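Local coordinates for protein alpha-1,3-glucanase (Bacillus circulans, PDB 5ZRU) that hydrolyses alpha-1,3-glucan, this chain being the calcium- and zinc-binding catalytic unit of a larger family GH87 glucanase, at residues M83-N88 and L110-S115; Y114-F119 and L134-E139. One frame throughout, in Å; residues are numbered along the deposited sequence.

Contact 1 (M83-N88 and L110-S115); sequences MPDSAN and LTSYYS. With CA (calcium ion), chain I; PE5 (3,6,9,12,15,18,21,24-octaoxahexacosan-1-ol), chain C.
Met-83 reaches across to the backbone of Thr-111 and Ser-112 with its thioether. Its CG stands between its own backbone N and carbonyl carbon (chi1 69°), and CG comes 3.8 Å from CB of Ser-112. One atom further, SD lies 3.5 Å from the carbonyl carbon of Thr-111 and 3.8 Å from CB of Leu-110, so the sulphur packs on main chain and aliphatic side chain alike. Ser-112 turns its hydroxyl back to the other loop: OG donates to O of Pro-84 at 2.6 Å, arriving 30° out of the carbonyl plane, and OG of Ser-112 is also hydrogen-bonded to N of Leu-92. The contact lies in the D1 domain of this catalytic unit, whose family belongs to the galactose-binding-domain clan of beta-sandwiches; here the loop after strand 76-82 meets the end of strand 103-111. Just before Ser-112, Thr-111 forms an ST turn, with N of Tyr-113 donating to its OG1 at 3.0 Å; OG1 is also bonded to Asn-93. On the calcium side the two loops meet through water. A metal-bound water donates to O of Ser-112 at 2.7 Å and, weakly, to OD1 of Asp-85, making Asp-85 a second-shell residue whose charge may partly offset that of the calcium. OD2 of Asp-85 is hydrogen-bonded to the hydroxyl of Tyr-118, while Ser-115 binds the calcium directly through its O at 2.3 Å.

Contact 2 (Y114-F119 and L134-E139); sequences YSWQYF and LFRFDE. With CA (calcium ion), chain I; PE5 (3,6,9,12,15,18,21,24-octaoxahexacosan-1-ol), chain C.
Gln-117 and Leu-134 form an antiparallel hydrogen-bonded pair, N of Gln-117 to O of Leu-134 at 3.0 Å and N of Leu-134 to O of Gln-117 at 2.8 Å, in segments running 168° apart. This is the meeting of strands 117-119 and 132-144 in the larger antiparallel sheet of the D1 domain. A further bond, N of Trp-116 to O of Phe-135 at 2.8 Å, lies just outside the regular ladder, where Phe-135 takes left-handed helical backbone angles. CG of Phe-135 is anti to its backbone N (chi1 -162°), which brings the ring against Ser-115: CA of Ser-115 sits 3.6 Å from the ring centroid and 7° off its normal, a CH-pi contact over the centre of the face. CG of Gln-117 comes at the edge of the same ring. The Trp-116 indole covers Arg-136 instead, the two side chains crossing at about a right angle. CG of Arg-136 lies over one face of the six-membered ring, 3.6 Å from its centroid, a second CH-pi contact, and NE beyond it makes a salt bridge to Glu-48. The other end of the indole is held by NE1, hydrogen-bonded to O of Met-83. With an alanine at Trp-116 the ring over CG and CD of Arg-136 is gone, which would probably open a gap there and leave the Met-83 carbonyl without its indole donor. Further along the strand, Leu-134 crosses Phe-119 at about a right angle, CD1 lying 4.0 Å from CD2 of the ring. At the opposite end Ser-115 and Asp-138 meet through water: OG of Ser-115 donates to a water at 2.8 Å, which in turn donates to OD2 of Asp-138 at 2.6 Å, while OD1 of Asp-138 is bonded to NE2 of His-318.

How the contacts relate
Both contacts are buried, but contact 2 lies nearer the middle of the chain, its centre about 13 Å from the chain centre against about 20 Å for contact 1. They share Tyr-114 and Ser-115, and the chain passes from strand 103-111 through the residues that bind the calcium into strand 117-119. Contact 1 joins loops with one direct hydrogen bond, a thioether and water; contact 2 is larger and combines strand pairing with CH-pi packing of aromatic rings. The same calcium borders both: contact 1 adds Asp-85 and Ser-112 around its waters and shares the ligand Ser-115; contact 2 also has the second ligand, O of Trp-116.

Contact 1 (M83-N88 and L110-S115)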
loop_
_atom_site.group_PDB
_atom_site.type_symbol
_atom_site.label_atom_id
_atom_site.label_comp_id
_atom_site.label_asym_id
_atom_site.label_seq_id
_atom_site.Cartn_x
_atom_site.Cartn_y
_atom_site.Cartn_z
ATOM N N MET A 83 13.312 1.189 -13.326
ATOM C CA MET A 83 14.463 1.739 -14.030
ATOM C C MET A 83 15.582 1.922 -13.009
ATOM O O MET A 83 15.328 1.931 -11.805
ATOM C CB MET A 83 14.122 3.070 -14.726
ATOM C CG MET A 83 13.858 4.228 -13.767
ATOM S SD MET A 83 13.289 5.702 -14.636
ATOM C CE MET A 83 14.795 6.386 -15.321
ATOM N N PRO A 84 16.833 2.035 -13.468
ATOM C CA PRO A 84 17.951 2.040 -12.512
ATOM C C PRO A 84 17.978 3.296 -11.656
ATOM O O PRO A 84 17.536 4.375 -12.062
ATOM C CB PRO A 84 19.196 1.977 -13.413
ATOM C CG PRO A 84 18.685 1.622 -14.796
ATOM C CD PRO A 84 17.293 2.160 -14.859
ATOM N N ASP A 85 18.536 3.137 -10.461
ATOM C CA ASP A 85 18.930 4.241 -9.600
ATOM C C ASP A 85 20.256 4.836 -10.088
ATOM O O ASP A 85 20.989 4.233 -10.886
ATOM C CB ASP A 85 19.055 3.731 -8.155
ATOM C CG ASP A 85 19.016 4.840 -7.102
ATOM O OD1 ASP A 85 18.801 6.016 -7.441
ATOM O OD2 ASP A 85 19.205 4.512 -5.912
ATOM N N SER A 86 20.555 6.038 -9.612
ATOM C CA SER A 86 21.875 6.612 -9.841
ATOM C C SER A 86 22.846 6.116 -8.781
ATOM O O SER A 86 22.451 5.562 -7.752
ATOM C CB SER A 86 21.818 8.138 -9.817
ATOM O OG SER A 86 21.430 8.591 -8.527
ATOM N N ALA A 87 24.142 6.335 -9.029
ATOM C CA ALA A 87 25.146 5.904 -8.064
ATOM C C ALA A 87 25.015 6.653 -6.747
ATOM O O ALA A 87 25.290 6.087 -5.683
ATOM C CB ALA A 87 26.553 6.085 -8.646
ATOM N N ASN A 88 24.607 7.919 -6.782
ATOM C CA ASN A 88 24.450 8.679 -5.549
ATOM C C ASN A 88 23.061 8.538 -4.936
ATOM O O ASN A 88 22.739 9.258 -3.983
ATOM C CB ASN A 88 24.788 10.159 -5.772
ATOM C CG ASN A 88 23.815 10.869 -6.696
ATOM O OD1 ASN A 88 22.794 10.321 -7.103
ATOM N ND2 ASN A 88 24.138 12.115 -7.027
ATOM N N LEU A 110 9.787 9.423 -16.918
ATOM C CA LEU A 110 9.959 8.443 -15.854
ATOM C C LEU A 110 11.121 8.860 -14.969
ATOM O O LEU A 110 12.051 9.535 -15.422
ATOM C CB LEU A 110 10.244 7.034 -16.415
ATOM C CG LEU A 110 9.190 6.455 -17.355
ATOM C CD1 LEU A 110 9.736 5.181 -17.973
ATOM C CD2 LEU A 110 7.885 6.195 -16.589
ATOM N N THR A 111 11.087 8.430 -13.708
ATOM C CA THR A 111 12.207 8.712 -12.817
ATOM C C THR A 111 12.322 7.591 -11.794
ATOM O O THR A 111 11.325 6.940 -11.451
ATOM C CB THR A 111 12.055 10.076 -12.116
ATOM O OG1 THR A 111 13.219 10.346 -11.318
ATOM C CG2 THR A 111 10.822 10.087 -11.208
ATOM N N SER A 112 13.550 7.355 -11.319
ATOM C CA SER A 112 13.764 6.485 -10.166
ATOM C C SER A 112 13.963 7.283 -8.886
ATOM O O SER A 112 14.329 6.703 -7.860
ATOM C CB SER A 112 14.947 5.529 -10.399
ATOM O OG SER A 112 16.121 6.203 -10.839
ATOM N N TYR A 113 13.686 8.593 -8.926
ATOM C CA TYR A 113 13.827 9.467 -7.757
ATOM C C TYR A 113 13.073 8.934 -6.543
ATOM O O TYR A 113 13.613 8.894 -5.430
ATOM C CB TYR A 113 13.325 10.873 -8.101
ATOM C CG TYR A 113 13.292 11.838 -6.921
ATOM C CD1 TYR A 113 14.434 12.545 -6.549
ATOM C CD2 TYR A 113 12.123 12.046 -6.188
ATOM C CE1 TYR A 113 14.423 13.437 -5.484
ATOM C CE2 TYR A 113 12.103 12.941 -5.100
ATOM C CZ TYR A 113 13.258 13.630 -4.768
ATOM O OH TYR A 113 13.267 14.514 -3.723
ATOM N N TYR A 114 11.800 8.564 -6.731
ATOM C CA TYR A 114 10.965 8.185 -5.595
ATOM C C TYR A 114 11.346 6.827 -5.033
ATOM O O TYR A 114 11.288 6.614 -3.813
ATOM C CB TYR A 114 9.496 8.148 -6.002
ATOM C CG TYR A 114 9.009 9.423 -6.607
ATOM C CD1 TYR A 114 8.728 10.530 -5.816
ATOM C CD2 TYR A 114 8.801 9.513 -7.978
ATOM C CE1 TYR A 114 8.264 11.711 -6.388
ATOM C CE2 TYR A 114 8.337 10.672 -8.552
ATOM C CZ TYR A 114 8.079 11.771 -7.757
ATOM O OH TYR A 114 7.612 12.917 -8.374
ATOM N N SER A 115 11.677 5.885 -5.911
ATOM C CA SER A 115 11.834 4.484 -5.566
ATOM C C SER A 115 13.278 4.220 -5.140
ATOM O O SER A 115 14.086 5.147 -5.014
ATOM C CB SER A 115 11.398 3.617 -6.754
ATOM O OG SER A 115 12.037 4.046 -7.962
HETATM CA CA CA I . 15.739 6.163 -3.766
HETATM C C48 PE5 C . 8.423 17.683 -8.373
HETATM C C50 PE5 C . 8.886 16.270 -8.001
HETATM O O1 PE5 C . 9.979 15.896 -8.798
HETATM C C1 PE5 C . 10.530 14.644 -8.493
HETATM C C2 PE5 C . 11.576 14.242 -9.537
HETATM O O2 PE5 C . 10.960 14.067 -10.781
HETATM C C3 PE5 C . 11.820 13.841 -11.861
HETATM C C4 PE5 C . 11.006 13.738 -13.157
HETATM O O3 PE5 C . 10.041 12.726 -13.036
HETATM C C5 PE5 C . 9.273 12.454 -14.178
HETATM C C6 PE5 C . 7.781 12.385 -13.821
HETATM O O4 PE5 C . 7.388 11.094 -13.431
HETATM C C7 PE5 C . 6.487 11.023 -12.356
HETATM C C8 PE5 C . 5.265 11.905 -12.620
HETATM O O5 PE5 C . 4.572 12.105 -11.429
HETATM C C9 PE5 C . 3.589 13.104 -11.478
HETATM C C10 PE5 C . 2.220 12.439 -11.515
HETATM O O6 PE5 C . 1.505 12.914 -12.616
HETATM C C11 PE5 C . 0.461 12.086 -13.037
HETATM C C12 PE5 C . -0.053 12.541 -14.396
HETATM O O7 PE5 C . -1.386 12.905 -14.221
HETATM C C13 PE5 C . -2.244 12.534 -15.261
HETATM C C14 PE5 C . -3.434 13.492 -15.262
HETATM O O8 PE5 C . -2.971 14.763 -14.904
HETATM C C15 PE5 C . -3.951 15.762 -14.788
HETATM C C16 PE5 C . -3.689 16.856 -15.832
HETATM O O52 PE5 C . -3.181 18.013 -15.228
HETATM O O HOH W 1 12.379 2.165 -10.280
HETATM O O HOH W 2 16.429 6.355 -6.214
HETATM O O HOH W 3 18.069 5.727 -3.758
HETATM O O HOH W 4 16.041 8.548 -4.362
HETATM O O HOH W 5 13.783 6.647 -2.527
HETATM O O HOH W 6 16.605 7.041 -1.620
#

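Contact 2 (Y114-F119 and L134-E139)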
loop_
_atom_site.group_PDB
_atom_site.type_symbol
_atom_site.label_atom_id
_atom_site.label_comp_id
_atom_site.label_asym_id
_atom_site.label_seq_id
_atom_site.Cartn_x
_atom_site.Cartn_y
_atom_site.Cartn_z
ATOM N N TYR A 114 11.800 8.564 -6.731
ATOM C CA TYR A 114 10.965 8.185 -5.595
ATOM C C TYR A 114 11.346 6.827 -5.033
ATOM O O TYR A 114 11.288 6.614 -3.813
ATOM C CB TYR A 114 9.496 8.148 -6.002
ATOM C CG TYR A 114 9.009 9.423 -6.607
ATOM C CD1 TYR A 114 8.728 10.530 -5.816
ATOM C CD2 TYR A 114 8.801 9.513 -7.978
ATOM C CE1 TYR A 114 8.264 11.711 -6.388
ATOM C CE2 TYR A 114 8.337 10.672 -8.552
ATOM C CZ TYR A 114 8.079 11.771 -7.757
ATOM O OH TYR A 114 7.612 12.917 -8.374
ATOM N N SER A 115 11.677 5.885 -5.911
ATOM C CA SER A 115 11.834 4.484 -5.566
ATOM C C SER A 115 13.278 4.220 -5.140
ATOM O O SER A 115 14.086 5.147 -5.014
ATOM C CB SER A 115 11.398 3.617 -6.754
ATOM O OG SER A 115 12.037 4.046 -7.962
ATOM N N TRP A 116 13.595 2.945 -4.901
ATOM C CA TRP A 116 14.901 2.418 -4.495
ATOM C C TRP A 116 15.267 2.807 -3.063
ATOM O O TRP A 116 15.549 3.976 -2.770
ATOM C CB TRP A 116 16.008 2.844 -5.472
ATOM C CG TRP A 116 15.845 2.208 -6.826
ATOM C CD1 TRP A 116 15.066 2.663 -7.851
ATOM C CD2 TRP A 116 16.461 0.997 -7.301
ATOM N NE1 TRP A 116 15.156 1.815 -8.929
ATOM C CE2 TRP A 116 15.997 0.782 -8.616
ATOM C CE3 TRP A 116 17.357 0.074 -6.740
ATOM C CZ2 TRP A 116 16.412 -0.305 -9.392
ATOM C CZ3 TRP A 116 17.762 -1.012 -7.511
ATOM C CH2 TRP A 116 17.280 -1.194 -8.820
ATOM N N GLN A 117 15.235 1.811 -2.178
ATOM C CA GLN A 117 15.641 1.895 -0.779
ATOM C C GLN A 117 16.546 0.708 -0.486
ATOM O O GLN A 117 16.328 -0.383 -1.014
ATOM C CB GLN A 117 14.434 1.860 0.170
ATOM C CG GLN A 117 13.544 3.090 0.095
ATOM C CD GLN A 117 14.114 4.231 0.913
ATOM O OE1 GLN A 117 13.873 4.307 2.113
ATOM N NE2 GLN A 117 14.878 5.117 0.270
ATOM N N TYR A 118 17.549 0.912 0.376
ATOM C CA TYR A 118 18.644 -0.045 0.494
ATOM C C TYR A 118 18.811 -0.507 1.940
ATOM O O TYR A 118 18.770 0.305 2.869
ATOM C CB TYR A 118 19.949 0.574 -0.046
ATOM C CG TYR A 118 19.865 0.968 -1.509
ATOM C CD1 TYR A 118 20.193 0.055 -2.513
ATOM C CD2 TYR A 118 19.463 2.253 -1.889
ATOM C CE1 TYR A 118 20.122 0.408 -3.849
ATOM C CE2 TYR A 118 19.390 2.617 -3.227
ATOM C CZ TYR A 118 19.719 1.687 -4.201
ATOM O OH TYR A 118 19.647 2.040 -5.527
ATOM N N PHE A 119 19.012 -1.813 2.129
ATOM C CA PHE A 119 18.940 -2.409 3.461
ATOM C C PHE A 119 20.202 -3.188 3.802
ATOM O O PHE A 119 20.501 -4.206 3.171
ATOM C CB PHE A 119 17.709 -3.311 3.574
ATOM C CG PHE A 119 16.417 -2.541 3.555
ATOM C CD1 PHE A 119 15.889 -2.018 4.730
ATOM C CD2 PHE A 119 15.763 -2.288 2.353
ATOM C CE1 PHE A 119 14.708 -1.277 4.715
ATOM C CE2 PHE A 119 14.579 -1.550 2.326
ATOM C CZ PHE A 119 14.054 -1.038 3.506
ATOM N N LEU A 134 15.461 -2.713 -2.312
ATOM C CA LEU A 134 14.033 -2.979 -2.439
ATOM C C LEU A 134 13.380 -1.706 -2.971
ATOM O O LEU A 134 14.067 -0.716 -3.255
ATOM C CB LEU A 134 13.415 -3.425 -1.103
ATOM C CG LEU A 134 13.913 -4.767 -0.547
ATOM C CD1 LEU A 134 13.312 -5.017 0.851
ATOM C CD2 LEU A 134 13.555 -5.905 -1.480
ATOM N N PHE A 135 12.048 -1.722 -3.121
ATOM C CA PHE A 135 11.335 -0.612 -3.771
ATOM C C PHE A 135 11.882 -0.392 -5.186
ATOM O O PHE A 135 12.107 0.738 -5.617
ATOM C CB PHE A 135 11.441 0.675 -2.928
ATOM C CG PHE A 135 10.408 1.756 -3.256
ATOM C CD1 PHE A 135 9.459 1.590 -4.258
ATOM C CD2 PHE A 135 10.408 2.945 -2.537
ATOM C CE1 PHE A 135 8.524 2.607 -4.538
ATOM C CE2 PHE A 135 9.479 3.956 -2.800
ATOM C CZ PHE A 135 8.539 3.788 -3.810
ATOM N N ARG A 136 12.117 -1.485 -5.919
ATOM C CA ARG A 136 12.678 -1.336 -7.258
ATOM C C ARG A 136 11.635 -0.951 -8.301
ATOM O O ARG A 136 12.012 -0.490 -9.387
ATOM C CB ARG A 136 13.406 -2.625 -7.658
ATOM C CG ARG A 136 14.744 -2.781 -6.916
ATOM C CD ARG A 136 15.352 -4.175 -7.088
ATOM N NE ARG A 136 14.679 -5.126 -6.208
ATOM C CZ ARG A 136 15.224 -6.253 -5.760
ATOM N NH1 ARG A 136 16.460 -6.595 -6.120
ATOM N NH2 ARG A 136 14.536 -7.026 -4.938
ATOM N N PHE A 137 10.342 -1.114 -8.007
ATOM C CA PHE A 137 9.293 -0.753 -8.947
ATOM C C PHE A 137 8.552 0.499 -8.477
ATOM O O PHE A 137 8.549 0.848 -7.293
ATOM C CB PHE A 137 8.312 -1.920 -9.157
ATOM C CG PHE A 137 8.853 -3.014 -10.048
ATOM C CD1 PHE A 137 9.689 -4.002 -9.534
ATOM C CD2 PHE A 137 8.536 -3.042 -11.401
ATOM C CE1 PHE A 137 10.202 -5.010 -10.357
ATOM C CE2 PHE A 137 9.046 -4.042 -12.244
ATOM C CZ PHE A 137 9.874 -5.029 -11.724
ATOM N N ASP A 138 7.938 1.181 -9.441
ATOM C CA ASP A 138 7.182 2.403 -9.196
ATOM C C ASP A 138 6.070 2.462 -10.235
ATOM O O ASP A 138 5.976 1.598 -11.108
ATOM C CB ASP A 138 8.093 3.642 -9.268
ATOM C CG ASP A 138 7.523 4.848 -8.512
ATOM O OD1 ASP A 138 6.414 4.756 -7.946
ATOM O OD2 ASP A 138 8.191 5.901 -8.482
ATOM N N GLU A 139 5.234 3.499 -10.161
ATOM C CA GLU A 139 4.146 3.650 -11.119
ATOM C C GLU A 139 4.116 5.066 -11.668
ATOM O O GLU A 139 4.609 6.007 -11.035
ATOM C CB GLU A 139 2.782 3.309 -10.486
ATOM C CG GLU A 139 2.667 1.843 -10.117
ATOM C CD GLU A 139 1.301 1.472 -9.587
ATOM O OE1 GLU A 139 0.398 2.330 -9.557
ATOM O OE2 GLU A 139 1.144 0.317 -9.181
HETATM CA CA CA I . 15.739 6.163 -3.766
HETATM C C48 PE5 C . 8.423 17.683 -8.373
HETATM C C50 PE5 C . 8.886 16.270 -8.001
HETATM O O1 PE5 C . 9.979 15.896 -8.798
HETATM C C1 PE5 C . 10.530 14.644 -8.493
HETATM C C2 PE5 C . 11.576 14.242 -9.537
HETATM O O2 PE5 C . 10.960 14.067 -10.781
HETATM C C3 PE5 C . 11.820 13.841 -11.861
HETATM C C4 PE5 C . 11.006 13.738 -13.157
HETATM O O3 PE5 C . 10.041 12.726 -13.036
HETATM C C5 PE5 C . 9.273 12.454 -14.178
HETATM C C6 PE5 C . 7.781 12.385 -13.821
HETATM O O4 PE5 C . 7.388 11.094 -13.431
HETATM C C7 PE5 C . 6.487 11.023 -12.356
HETATM C C8 PE5 C . 5.265 11.905 -12.620
HETATM O O5 PE5 C . 4.572 12.105 -11.429
HETATM C C9 PE5 C . 3.589 13.104 -11.478
HETATM C C10 PE5 C . 2.220 12.439 -11.515
HETATM O O6 PE5 C . 1.505 12.914 -12.616
HETATM C C11 PE5 C . 0.461 12.086 -13.037
HETATM C C12 PE5 C . -0.053 12.541 -14.396
HETATM O O7 PE5 C . -1.386 12.905 -14.221
HETATM C C13 PE5 C . -2.244 12.534 -15.261
HETATM C C14 PE5 C . -3.434 13.492 -15.262
HETATM O O8 PE5 C . -2.971 14.763 -14.904
HETATM C C15 PE5 C . -3.951 15.762 -14.788
HETATM C C16 PE5 C . -3.689 16.856 -15.832
HETATM O O52 PE5 C . -3.181 18.013 -15.228
HETATM O O HOH W 7 10.734 6.403 -8.876
HETATM O O HOH W 5 13.783 6.647 -2.527
HETATM O O HOH W 1 12.379 2.165 -10.280
HETATM O O HOH W 6 16.605 7.041 -1.620
HETATM O O HOH W 4 16.041 8.548 -4.362
HETATM O O HOH W 3 18.069 5.727 -3.758
HETATM O O HOH W 2 16.429 6.355 -6.214
#